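Local coordinates for protein HIRA (Homo sapiens, PDB 5YJE) that cooperates with ASF1A in replication-independent chromatin assembly, as the subunit whose trimerization the H3.3 histone chaperone complex needs for activity, at the interface of chains A and B. Numbering follows the deposited sequence. Chains: chain A/B, Protein HIRA.

The interface of chains A and B. Residues chain A 126, 129, 157, 164; chain B 209-211, 213.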
loop_
_atom_site.group_PDB
_atom_site.type_symbol
_atom_site.label_atom_id
_atom_site.label_comp_id
_atom_site.label_asym_id
_atom_site.label_seq_id
_atom_site.Cartn_x
_atom_site.Cartn_y
_atom_site.Cartn_z
ATOM N N LEU A 126 13.306 -3.979 -15.636
ATOM C CA LEU A 126 11.921 -3.531 -15.630
ATOM C C LEU A 126 11.648 -2.734 -16.894
ATOM O O LEU A 126 12.550 -2.083 -17.435
ATOM C CB LEU A 126 11.635 -2.654 -14.399
ATOM C CG LEU A 126 12.109 -3.246 -13.065
ATOM C CD1 LEU A 126 12.169 -2.227 -11.948
ATOM C CD2 LEU A 126 11.218 -4.407 -12.704
ATOM N N ILE A 129 9.897 3.204 -16.636
ATOM C CA ILE A 129 8.961 3.758 -15.671
ATOM C C ILE A 129 8.724 5.216 -16.038
ATOM O O ILE A 129 9.671 6.005 -16.128
ATOM C CB ILE A 129 9.511 3.627 -14.238
ATOM C CG1 ILE A 129 9.475 2.162 -13.807
ATOM C CG2 ILE A 129 8.795 4.585 -13.276
ATOM C CD1 ILE A 129 10.299 1.851 -12.605
ATOM N N TRP A 157 12.036 2.216 -5.183
ATOM C CA TRP A 157 11.627 0.889 -5.605
ATOM C C TRP A 157 12.632 -0.149 -5.117
ATOM O O TRP A 157 13.831 0.116 -5.001
ATOM C CB TRP A 157 11.492 0.816 -7.137
ATOM C CG TRP A 157 10.441 1.736 -7.666
ATOM C CD1 TRP A 157 9.109 1.492 -7.709
ATOM C CD2 TRP A 157 10.625 3.048 -8.210
ATOM N NE1 TRP A 157 8.447 2.563 -8.237
ATOM C CE2 TRP A 157 9.350 3.538 -8.554
ATOM C CE3 TRP A 157 11.741 3.857 -8.437
ATOM C CZ2 TRP A 157 9.155 4.797 -9.128
ATOM C CZ3 TRP A 157 11.547 5.111 -9.016
ATOM C CH2 TRP A 157 10.269 5.564 -9.356
ATOM N N VAL A 164 7.240 -1.282 -5.071
ATOM C CA VAL A 164 7.522 0.055 -4.584
ATOM C C VAL A 164 7.786 -0.010 -3.082
ATOM O O VAL A 164 7.192 -0.824 -2.355
ATOM C CB VAL A 164 6.345 0.987 -4.919
ATOM C CG1 VAL A 164 5.117 0.555 -4.156
ATOM C CG2 VAL A 164 6.701 2.448 -4.680
ATOM N N LEU B 209 4.763 -2.427 -8.625
ATOM C CA LEU B 209 5.721 -1.328 -8.685
ATOM C C LEU B 209 5.033 0.000 -8.410
ATOM O O LEU B 209 5.681 0.946 -7.942
ATOM C CB LEU B 209 6.426 -1.283 -10.039
ATOM C CG LEU B 209 7.636 -2.164 -10.369
ATOM C CD1 LEU B 209 8.125 -1.804 -11.759
ATOM C CD2 LEU B 209 8.793 -2.070 -9.341
ATOM N N SER B 210 3.722 0.079 -8.687
ATOM C CA SER B 210 2.932 1.298 -8.513
ATOM C C SER B 210 3.367 2.375 -9.500
ATOM O O SER B 210 3.500 3.549 -9.155
ATOM C CB SER B 210 2.981 1.812 -7.072
ATOM O OG SER B 210 1.741 2.408 -6.740
ATOM N N THR B 211 3.546 1.968 -10.751
ATOM C CA THR B 211 4.134 2.800 -11.787
ATOM C C THR B 211 3.326 2.693 -13.071
ATOM O O THR B 211 2.787 1.635 -13.409
ATOM C CB THR B 211 5.600 2.387 -12.107
ATOM O OG1 THR B 211 5.654 0.973 -12.332
ATOM C CG2 THR B 211 6.564 2.753 -10.989
ATOM N N ASN B 213 4.156 2.171 -16.733
ATOM C CA ASN B 213 5.259 1.547 -17.446
ATOM C C ASN B 213 5.001 1.544 -18.942
ATOM O O ASN B 213 3.929 1.134 -19.393
ATOM C CB ASN B 213 5.500 0.116 -16.982
ATOM C CG ASN B 213 5.785 0.036 -15.510
ATOM O OD1 ASN B 213 4.929 -0.363 -14.725
ATOM N ND2 ASN B 213 6.979 0.455 -15.116
#
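B:Leu209 and B:Thr211 of one HIRA subunit press their methyls against A:Leu126, A:Ile129 and A:Trp157 of the next. This loop-and-strand patch joins two copies of the C-terminal part of HIRA in the three-copy assembly, and probably helps hold the trimer on which the chaperone complex depends. The two branches of B:Leu209 divide the work: CD1 meets CD1 of A:Leu126 at 4.1 Å, while CD2 lies 3.9 Å from CD1 of the A:Trp157 indole, the two side chains crossing at about a right angle. With chi1 50° placing OG1 between the backbone N and the carbonyl carbon of B:Thr211, its CG2 methyl lies anti to the carbonyl carbon and reaches between A:Ile129, whose CG2 is 3.7 Å away, and the indole, whose CE2 is 3.8 Å away. Were A:Trp157 an alanine, the CD2 methyl of B:Leu209 and CG2 of B:Thr211 would probably lose their aromatic neighbour, and the B:Leu209 carbonyl its weak indole bond. The indole nitrogen NE1 makes that bent hydrogen bond (130° at H) to the backbone oxygen O of B:Leu209 at 3.2 Å, the oxygen lying at the ring edge and in its plane. Beside it, CG1 of A:Val164 packs on CB of B:Ser210. At the other rim, A:Ile129 and B:Asn213 form an antiparallel beta bridge. Within chain B, the hydroxyl OG1 of B:Thr211 donates to the amide oxygen OD1 of B:Asn213 at 2.8 Å, tilted 27° from the carbonyl plane.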